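Local atomic coordinates of alpha-galacturonidase (Bacillus subtilis, PDB entry 3FEF), a protein that hydrolyses alpha-1,4-linked galacturonides such as di-galacturonate, releasing galacturonate with the help of NAD(+) and a manganese ion. Residues W141-T146 / I166-E171; N147-C152 / G203-T208; V342-M347 / I361-A366. All blocks are in the same frame, centred on the assembly; numbering follows the deposited sequence.

Contact 1. Residues W141-T146 / I166-E171; sequences WVINYT and IGCCHE. With MG (magnesium ion), chain G.
The last two strands of the parallel Rossmann-type sheet, 141-144 and 164-167, meet here, and the loop leaving the second runs straight into the metal site. Three backbone bonds form the parallel ladder: I166 N to V142 O, N144 N to I166 O at 2.7 Å, and C168 N to N144 O at 2.8 Å, so I166 is held through both its N and its O. I143 and I166 share one face of the sheet, where I143 CG2, anti to its backbone N, reaches C168 SG at 3.6 Å. Helix 149-159 connects the two strands as a beta-alpha-beta crossover. Beyond the strand ends the Y145 ring lies beside C168, its CE1 3.5 Å from C168 CB, while W18, probably part of the NAD(+) site, stacks on the ring. An alanine at Y145 would lack the ring that stacks on W18 and packs on C168, and would probably leave both less firmly held. N144 OD1 takes the backbone N-H of T146 at 3.0 Å, from above the plane of its carbonyl, forming an Asx turn. C169 SG, anti to the backbone N (chi1 177°), binds the magnesium ion at 2.6 Å and also accepts the N-H of E171 at 3.4 Å.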
loop_
_atom_site.group_PDB
_atom_site.type_symbol
_atom_site.label_atom_id
_atom_site.label_comp_id
_atom_site.label_asym_id
_atom_site.label_seq_id
_atom_site.Cartn_x
_atom_site.Cartn_y
_atom_site.Cartn_z
ATOM N N TRP A 141 16.895 19.062 -14.693
ATOM C CA TRP A 141 15.459 19.119 -14.441
ATOM C C TRP A 141 14.722 19.370 -15.744
ATOM O O TRP A 141 15.151 20.179 -16.560
ATOM C CB TRP A 141 15.119 20.176 -13.382
ATOM C CG TRP A 141 15.356 19.641 -12.040
ATOM C CD1 TRP A 141 16.521 19.743 -11.280
ATOM C CD2 TRP A 141 14.448 18.846 -11.282
ATOM N NE1 TRP A 141 16.353 19.063 -10.101
ATOM C CE2 TRP A 141 15.093 18.508 -10.075
ATOM C CE3 TRP A 141 13.135 18.400 -11.501
ATOM C CZ2 TRP A 141 14.468 17.745 -9.086
ATOM C CZ3 TRP A 141 12.529 17.632 -10.532
ATOM C CH2 TRP A 141 13.196 17.313 -9.336
ATOM N N VAL A 142 13.619 18.655 -15.937
ATOM C CA VAL A 142 12.829 18.702 -17.172
ATOM C C VAL A 142 11.480 19.346 -16.858
ATOM O O VAL A 142 10.778 18.901 -15.963
ATOM C CB VAL A 142 12.574 17.264 -17.696
ATOM C CG1 VAL A 142 11.855 17.293 -19.030
ATOM C CG2 VAL A 142 13.890 16.502 -17.820
ATOM N N ILE A 143 11.132 20.422 -17.551
ATOM C CA ILE A 143 9.808 20.991 -17.382
ATOM C C ILE A 143 8.990 20.786 -18.641
ATOM O O ILE A 143 9.284 21.359 -19.663
ATOM C CB ILE A 143 9.859 22.501 -17.039
ATOM C CG1 ILE A 143 10.841 22.760 -15.891
ATOM C CG2 ILE A 143 8.441 23.024 -16.716
ATOM C CD1 ILE A 143 10.984 24.251 -15.562
ATOM N N ASN A 144 7.949 19.968 -18.557
ATOM C CA ASN A 144 7.089 19.733 -19.705
ATOM C C ASN A 144 5.861 20.646 -19.727
ATOM O O ASN A 144 5.146 20.786 -18.735
ATOM C CB ASN A 144 6.657 18.258 -19.747
ATOM C CG ASN A 144 5.746 17.952 -20.921
ATOM O OD1 ASN A 144 5.980 18.405 -22.041
ATOM N ND2 ASN A 144 4.695 17.187 -20.671
ATOM N N TYR A 145 5.611 21.244 -20.884
ATOM C CA TYR A 145 4.484 22.114 -21.104
ATOM C C TYR A 145 3.516 21.512 -22.119
ATOM O O TYR A 145 2.438 22.065 -22.350
ATOM C CB TYR A 145 4.959 23.451 -21.670
ATOM C CG TYR A 145 5.592 24.358 -20.665
ATOM C CD1 TYR A 145 4.824 24.965 -19.671
ATOM C CD2 TYR A 145 6.948 24.632 -20.709
ATOM C CE1 TYR A 145 5.392 25.807 -18.743
ATOM C CE2 TYR A 145 7.533 25.476 -19.789
ATOM C CZ TYR A 145 6.745 26.053 -18.798
ATOM O OH TYR A 145 7.310 26.904 -17.889
ATOM N N THR A 146 3.913 20.403 -22.733
ATOM C CA THR A 146 3.136 19.803 -23.823
ATOM C C THR A 146 1.897 19.033 -23.334
ATOM O O THR A 146 1.945 18.381 -22.299
ATOM C CB THR A 146 3.994 18.807 -24.628
ATOM O OG1 THR A 146 5.233 19.414 -25.027
ATOM C CG2 THR A 146 3.234 18.343 -25.845
ATOM N N ILE A 166 8.945 17.543 -14.248
ATOM C CA ILE A 166 7.617 18.004 -13.870
ATOM C C ILE A 166 6.876 18.504 -15.098
ATOM O O ILE A 166 7.488 18.867 -16.099
ATOM C CB ILE A 166 7.693 19.121 -12.866
ATOM C CG1 ILE A 166 8.257 20.386 -13.527
ATOM C CG2 ILE A 166 8.601 18.710 -11.693
ATOM C CD1 ILE A 166 8.531 21.504 -12.525
ATOM N N GLY A 167 5.554 18.503 -15.014
ATOM C CA GLY A 167 4.721 19.150 -15.999
ATOM C C GLY A 167 4.136 20.420 -15.399
ATOM O O GLY A 167 3.723 20.429 -14.216
ATOM N N CYS A 168 4.096 21.485 -16.214
ATOM C CA CYS A 168 3.556 22.787 -15.803
ATOM C C CYS A 168 2.382 23.254 -16.642
ATOM O O CYS A 168 2.373 23.125 -17.861
ATOM C CB CYS A 168 4.633 23.877 -15.862
ATOM S SG CYS A 168 5.745 23.759 -14.491
ATOM N N CYS A 169 1.426 23.870 -15.970
ATOM C CA CYS A 169 0.194 24.319 -16.583
ATOM C C CYS A 169 -0.225 25.596 -15.871
ATOM O O CYS A 169 0.086 25.779 -14.693
ATOM C CB CYS A 169 -0.889 23.259 -16.413
ATOM S SG CYS A 169 -2.487 23.764 -17.078
ATOM N N HIS A 170 -0.923 26.480 -16.579
ATOM C CA HIS A 170 -1.291 27.767 -16.008
ATOM C C HIS A 170 -2.786 27.854 -15.685
ATOM O O HIS A 170 -3.253 28.899 -15.274
ATOM C CB HIS A 170 -0.892 28.917 -16.931
ATOM C CG HIS A 170 -1.582 28.881 -18.261
ATOM N ND1 HIS A 170 -0.903 28.981 -19.458
ATOM C CD2 HIS A 170 -2.887 28.715 -18.581
ATOM C CE1 HIS A 170 -1.764 28.900 -20.457
ATOM N NE2 HIS A 170 -2.975 28.743 -19.952
ATOM N N GLU A 171 -3.528 26.761 -15.838
ATOM C CA GLU A 171 -4.963 26.826 -15.596
ATOM C C GLU A 171 -5.298 27.253 -14.166
ATOM O O GLU A 171 -6.197 28.062 -13.949
ATOM C CB GLU A 171 -5.637 25.492 -15.928
ATOM C CG GLU A 171 -5.883 25.304 -17.420
ATOM C CD GLU A 171 -6.503 26.539 -18.065
ATOM O OE1 GLU A 171 -7.693 26.827 -17.809
ATOM O OE2 GLU A 171 -5.793 27.227 -18.818
HETATM MG MG MG G . -2.983 23.653 -19.600
HETATM O O HOH W 1 1.075 23.380 -20.153
HETATM O O HOH W 2 -1.229 25.253 -19.623
HETATM O O HOH W 3 -4.013 25.650 -20.253
HETATM O O HOH W 4 -1.631 21.748 -19.738
#

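Contact 2. Residues N147-C152 / G203-T208; sequences NPMSVC and GINHFT. With MG (magnesium ion), chain G.
With CG of N205 anti to its backbone N (chi1 -172°) and CG of selenomethionine M149 likewise anti (chi1 170°), the two side chains cross at about a right angle, while further bends in M149 fold its methyl end back onto the N205 amide. The contact sets the start of helix 149-159, with P148 at its N-cap position after a cis peptide bond, against the type II beta turn I204-F207, bringing the Rossmann-type part and the C-terminal part of this family 4 glycosidase together at the metal. M149 CG lies 3.7 Å from N205 CB, and M149 CE packs against N205 CG at 3.5 Å. The N205 amide group in turn lies over one face of the H206 ring. H206 NE2 binds the magnesium ion at 2.3 Å; its ND1 is tied to T110 and its ring is stacked with H272, which would fix the imidazole's rotation. N147, which probably binds the substrate, acts in the second shell: its OD1 accepts a hydrogen bond from a metal-bound water, 2.7 Å from the water oxygen, an arrangement that would tend to orient that water. Around S150, two waters bridge the segments in place of direct bonds. S150 OG donates to one at 2.7 Å, which also accepts from N205 N, and the other water donates both to S150 OG and to N205 O, the latter at 2.9 Å.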
loop_
_atom_site.group_PDB
_atom_site.type_symbol
_atom_site.label_atom_id
_atom_site.label_comp_id
_atom_site.label_asym_id
_atom_site.label_seq_id
_atom_site.Cartn_x
_atom_site.Cartn_y
_atom_site.Cartn_z
ATOM N N ASN A 147 0.805 19.106 -24.096
ATOM C CA ASN A 147 -0.389 18.303 -23.863
ATOM C C ASN A 147 -0.455 17.127 -24.845
ATOM O O ASN A 147 0.004 17.254 -25.987
ATOM C CB ASN A 147 -1.622 19.176 -24.044
ATOM C CG ASN A 147 -1.727 20.242 -22.983
ATOM O OD1 ASN A 147 -1.517 19.975 -21.805
ATOM N ND2 ASN A 147 -2.048 21.454 -23.388
ATOM N N PRO A 148 -1.060 15.993 -24.440
ATOM C CA PRO A 148 -1.766 15.687 -23.176
ATOM C C PRO A 148 -0.786 15.464 -22.027
ATOM O O PRO A 148 0.019 14.531 -22.049
ATOM C CB PRO A 148 -2.523 14.400 -23.491
ATOM C CG PRO A 148 -1.732 13.747 -24.569
ATOM C CD PRO A 148 -1.119 14.866 -25.389
HETATM N N MSE A 149 -0.879 16.336 -21.037
HETATM C CA MSE A 149 0.125 16.483 -19.989
HETATM C C MSE A 149 0.414 15.188 -19.218
HETATM O O MSE A 149 1.563 14.802 -19.048
HETATM C CB MSE A 149 -0.365 17.527 -19.010
HETATM C CG MSE A 149 0.469 17.580 -17.768
HETATM SE SE MSE A 149 1.748 18.988 -17.996
HETATM C CE MSE A 149 0.689 20.442 -17.416
ATOM N N SER A 150 -0.645 14.538 -18.756
ATOM C CA SER A 150 -0.533 13.337 -17.952
ATOM C C SER A 150 0.109 12.167 -18.699
ATOM O O SER A 150 0.890 11.422 -18.130
ATOM C CB SER A 150 -1.911 12.951 -17.425
ATOM O OG SER A 150 -2.476 14.039 -16.702
ATOM N N VAL A 151 -0.212 12.012 -19.971
ATOM C CA VAL A 151 0.391 10.967 -20.769
ATOM C C VAL A 151 1.854 11.249 -21.096
ATOM O O VAL A 151 2.697 10.395 -20.882
ATOM C CB VAL A 151 -0.404 10.734 -22.083
ATOM C CG1 VAL A 151 0.417 9.862 -23.049
ATOM C CG2 VAL A 151 -1.798 10.093 -21.759
ATOM N N CYS A 152 2.159 12.448 -21.597
ATOM C CA CYS A 152 3.529 12.795 -21.963
ATOM C C CYS A 152 4.434 12.700 -20.769
ATOM O O CYS A 152 5.497 12.085 -20.809
ATOM C CB CYS A 152 3.609 14.232 -22.504
ATOM S SG CYS A 152 2.713 14.451 -24.026
ATOM N N GLY A 203 -5.686 17.032 -8.268
ATOM C CA GLY A 203 -6.406 16.428 -9.379
ATOM C C GLY A 203 -5.432 15.949 -10.436
ATOM O O GLY A 203 -4.311 15.549 -10.139
ATOM N N ILE A 204 -5.876 15.952 -11.671
ATOM C CA ILE A 204 -4.992 15.668 -12.783
ATOM C C ILE A 204 -5.105 16.908 -13.664
ATOM O O ILE A 204 -6.068 17.677 -13.534
ATOM C CB ILE A 204 -5.453 14.430 -13.552
ATOM C CG1 ILE A 204 -6.901 14.600 -14.001
ATOM C CG2 ILE A 204 -5.318 13.170 -12.679
ATOM C CD1 ILE A 204 -7.490 13.346 -14.688
ATOM N N ASN A 205 -4.134 17.109 -14.545
ATOM C CA ASN A 205 -4.086 18.313 -15.383
ATOM C C ASN A 205 -5.406 18.628 -16.114
ATOM O O ASN A 205 -6.037 17.742 -16.690
ATOM C CB ASN A 205 -2.925 18.200 -16.391
ATOM C CG ASN A 205 -2.698 19.496 -17.167
ATOM O OD1 ASN A 205 -2.419 20.569 -16.589
ATOM N ND2 ASN A 205 -2.853 19.412 -18.466
ATOM N N HIS A 206 -5.812 19.894 -16.092
ATOM C CA HIS A 206 -7.101 20.344 -16.656
ATOM C C HIS A 206 -8.334 19.836 -15.923
ATOM O O HIS A 206 -9.459 20.146 -16.312
ATOM C CB HIS A 206 -7.209 20.035 -18.165
ATOM C CG HIS A 206 -6.218 20.787 -18.996
ATOM N ND1 HIS A 206 -5.815 20.370 -20.243
ATOM C CD2 HIS A 206 -5.506 21.908 -18.727
ATOM C CE1 HIS A 206 -4.927 21.224 -20.725
ATOM N NE2 HIS A 206 -4.728 22.170 -19.825
ATOM N N PHE A 207 -8.125 19.052 -14.872
ATOM C CA PHE A 207 -9.219 18.547 -14.040
ATOM C C PHE A 207 -8.751 18.640 -12.578
ATOM O O PHE A 207 -8.692 17.641 -11.858
ATOM C CB PHE A 207 -9.546 17.100 -14.411
ATOM C CG PHE A 207 -10.896 16.615 -13.901
ATOM C CD1 PHE A 207 -12.073 17.287 -14.243
ATOM C CD2 PHE A 207 -10.982 15.481 -13.099
ATOM C CE1 PHE A 207 -13.318 16.839 -13.783
ATOM C CE2 PHE A 207 -12.211 15.034 -12.634
ATOM C CZ PHE A 207 -13.387 15.718 -12.984
ATOM N N THR A 208 -8.388 19.863 -12.188
ATOM C CA THR A 208 -7.878 20.199 -10.881
ATOM C C THR A 208 -8.953 20.845 -10.014
ATOM O O THR A 208 -9.854 21.523 -10.517
ATOM C CB THR A 208 -6.724 21.215 -11.002
ATOM O OG1 THR A 208 -7.039 22.132 -12.056
ATOM C CG2 THR A 208 -5.418 20.517 -11.341
HETATM MG MG MG G . -2.983 23.653 -19.600
HETATM O O HOH W 4 -1.631 21.748 -19.738
HETATM O O HOH W 5 -1.940 15.124 -14.249
HETATM O O HOH W 6 -5.062 15.156 -17.414
HETATM O O HOH W 3 -4.013 25.650 -20.253
HETATM O O HOH W 2 -1.229 25.253 -19.623
#

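Contact 3. Residues V342-M347 / I361-A366; sequences VTNVNM and IVETNA
Backbone bonding comes first: strands 341-348 and 361-369 form an antiparallel pair in the three-stranded sheet of the C-terminal part, the axes of segments 342-347 and 361-366 approaching to 4.2 Å with directions 150° from each other. T343 with A366, V345 with T364 and M347 with V362 are hydrogen-bonded pairs, each joined by two N-H to O bonds; the shortest runs from V345 N to T364 O at 2.8 Å. In the non-hydrogen-bonded pairs between them the chains come closer, and CA-H to O contacts such as E363 CA to V345 O fill the intervals. Apolar packing belongs to the face bearing V345, T364 and A366, where V345 CG2 touches A366 CB at 3.7 Å; at the edge of the contact V342 packs on F367 of a second subunit. Polar side chains gather on the other face around buried E363, whose side chain comes within about 7 Å of the magnesium ion at nearest atoms. E363 is anti at chi1 (-172°) and extended beyond CG, which carries both oxygens to asparagines of the neighbouring strand. Two amide donors on this carboxylate would be expected to stabilise its charge. N346 ND2 reaches E363 OE1 at 3.0 Å from above the carboxylate plane, the N346 amide and carboxylate planes being 65° apart. The N344 amide, by contrast, is nearly coplanar with the carboxylate, and N344 ND2 donates to the anti lone pair of E363 OE2 at 2.7 Å.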
loop_
_atom_site.group_PDB
_atom_site.type_symbol
_atom_site.label_atom_id
_atom_site.label_comp_id
_atom_site.label_asym_id
_atom_site.label_seq_id
_atom_site.Cartn_x
_atom_site.Cartn_y
_atom_site.Cartn_z
ATOM N N VAL A 342 6.590 27.458 -3.495
ATOM C CA VAL A 342 5.499 26.480 -3.442
ATOM C C VAL A 342 4.541 26.817 -4.579
ATOM O O VAL A 342 3.973 27.898 -4.601
ATOM C CB VAL A 342 4.759 26.493 -2.073
ATOM C CG1 VAL A 342 3.466 25.700 -2.139
ATOM C CG2 VAL A 342 5.664 25.911 -0.966
ATOM N N THR A 343 4.415 25.923 -5.563
ATOM C CA THR A 343 3.510 26.160 -6.703
ATOM C C THR A 343 2.981 24.820 -7.214
ATOM O O THR A 343 3.448 23.765 -6.783
ATOM C CB THR A 343 4.181 27.007 -7.832
ATOM O OG1 THR A 343 3.200 27.426 -8.789
ATOM C CG2 THR A 343 5.250 26.218 -8.542
ATOM N N ASN A 344 1.970 24.841 -8.075
ATOM C CA ASN A 344 1.331 23.582 -8.456
ATOM C C ASN A 344 2.053 22.996 -9.651
ATOM O O ASN A 344 2.391 23.726 -10.595
ATOM C CB ASN A 344 -0.158 23.766 -8.784
ATOM C CG ASN A 344 -0.394 24.844 -9.833
ATOM O OD1 ASN A 344 -0.112 26.028 -9.604
ATOM N ND2 ASN A 344 -0.917 24.440 -10.990
ATOM N N VAL A 345 2.280 21.683 -9.610
ATOM C CA VAL A 345 2.940 20.999 -10.694
ATOM C C VAL A 345 2.428 19.571 -10.868
ATOM O O VAL A 345 1.787 18.998 -9.988
ATOM C CB VAL A 345 4.460 20.917 -10.454
ATOM C CG1 VAL A 345 5.049 22.300 -10.189
ATOM C CG2 VAL A 345 4.751 20.001 -9.300
ATOM N N ASN A 346 2.770 18.992 -12.009
ATOM C CA ASN A 346 2.414 17.639 -12.328
ATOM C C ASN A 346 3.597 16.699 -12.084
ATOM O O ASN A 346 4.677 16.906 -12.616
ATOM C CB ASN A 346 1.935 17.572 -13.783
ATOM C CG ASN A 346 0.550 18.156 -13.958
ATOM O OD1 ASN A 346 -0.418 17.411 -14.074
ATOM N ND2 ASN A 346 0.438 19.493 -13.951
HETATM N N MSE A 347 3.361 15.654 -11.302
HETATM C CA MSE A 347 4.377 14.682 -10.955
HETATM C C MSE A 347 3.755 13.334 -10.609
HETATM O O MSE A 347 2.597 13.267 -10.228
HETATM C CB MSE A 347 5.112 15.158 -9.712
HETATM C CG MSE A 347 6.055 16.272 -10.007
HETATM SE SE MSE A 347 7.134 16.562 -8.448
HETATM C CE MSE A 347 8.614 15.415 -9.040
ATOM N N ILE A 361 0.443 10.480 -13.007
ATOM C CA ILE A 361 0.767 11.906 -12.992
ATOM C C ILE A 361 -0.405 12.704 -12.432
ATOM O O ILE A 361 -1.457 12.778 -13.061
ATOM C CB ILE A 361 1.058 12.411 -14.433
ATOM C CG1 ILE A 361 2.114 11.512 -15.096
ATOM C CG2 ILE A 361 1.501 13.920 -14.434
ATOM C CD1 ILE A 361 3.370 11.363 -14.276
ATOM N N VAL A 362 -0.220 13.275 -11.243
ATOM C CA VAL A 362 -1.221 14.148 -10.638
ATOM C C VAL A 362 -0.684 15.592 -10.447
ATOM O O VAL A 362 0.534 15.822 -10.379
ATOM C CB VAL A 362 -1.710 13.540 -9.300
ATOM C CG1 VAL A 362 -2.392 12.144 -9.552
ATOM C CG2 VAL A 362 -0.523 13.351 -8.365
ATOM N N GLU A 363 -1.594 16.555 -10.391
ATOM C CA GLU A 363 -1.243 17.946 -10.154
ATOM C C GLU A 363 -1.551 18.352 -8.708
ATOM O O GLU A 363 -2.700 18.267 -8.281
ATOM C CB GLU A 363 -2.019 18.856 -11.151
ATOM C CG GLU A 363 -1.614 20.358 -11.145
ATOM C CD GLU A 363 -2.002 21.110 -12.436
ATOM O OE1 GLU A 363 -2.349 20.462 -13.458
ATOM O OE2 GLU A 363 -1.926 22.365 -12.442
ATOM N N THR A 364 -0.515 18.761 -7.959
ATOM C CA THR A 364 -0.665 19.333 -6.610
ATOM C C THR A 364 0.370 20.425 -6.420
ATOM O O THR A 364 1.245 20.622 -7.272
ATOM C CB THR A 364 -0.410 18.311 -5.467
ATOM O OG1 THR A 364 0.938 17.844 -5.541
ATOM C CG2 THR A 364 -1.358 17.122 -5.549
ATOM N N ASN A 365 0.265 21.138 -5.303
ATOM C CA ASN A 365 1.371 21.963 -4.850
ATOM C C ASN A 365 2.601 21.123 -4.574
ATOM O O ASN A 365 2.495 19.941 -4.220
ATOM C CB ASN A 365 0.985 22.749 -3.605
ATOM C CG ASN A 365 0.062 23.896 -3.932
ATOM O OD1 ASN A 365 0.108 24.442 -5.042
ATOM N ND2 ASN A 365 -0.799 24.244 -3.004
ATOM N N ALA A 366 3.768 21.736 -4.760
ATOM C CA ALA A 366 5.029 21.090 -4.484
ATOM C C ALA A 366 5.994 22.149 -3.966
ATOM O O ALA A 366 5.889 23.323 -4.314
ATOM C CB ALA A 366 5.568 20.426 -5.731
HETATM O O HOH W 7 0.979 23.021 -13.184
HETATM O O HOH W 5 -1.940 15.124 -14.249
#

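Overall arrangement
All three contacts are buried, and contacts 1 and 2 share the magnesium ion, C169 coming from one and H206 from the other. They also share a crossover: helix 149-159 of contact 2 connects the two strands of contact 1. The centre of contact 3 lies about 12 Å from the chain centre, against about 7 Å for the centres of the others, and this contact reaches a second subunit at one end. Contacts 1 and 3 are backbone ladders, parallel and antiparallel respectively, whereas contact 2 relies on side-chain packing and bridging waters. A probable hydrogen bond from N346 N to G167 O joins contact 3 to contact 1, and another from E363 N to G203 O joins it to contact 2.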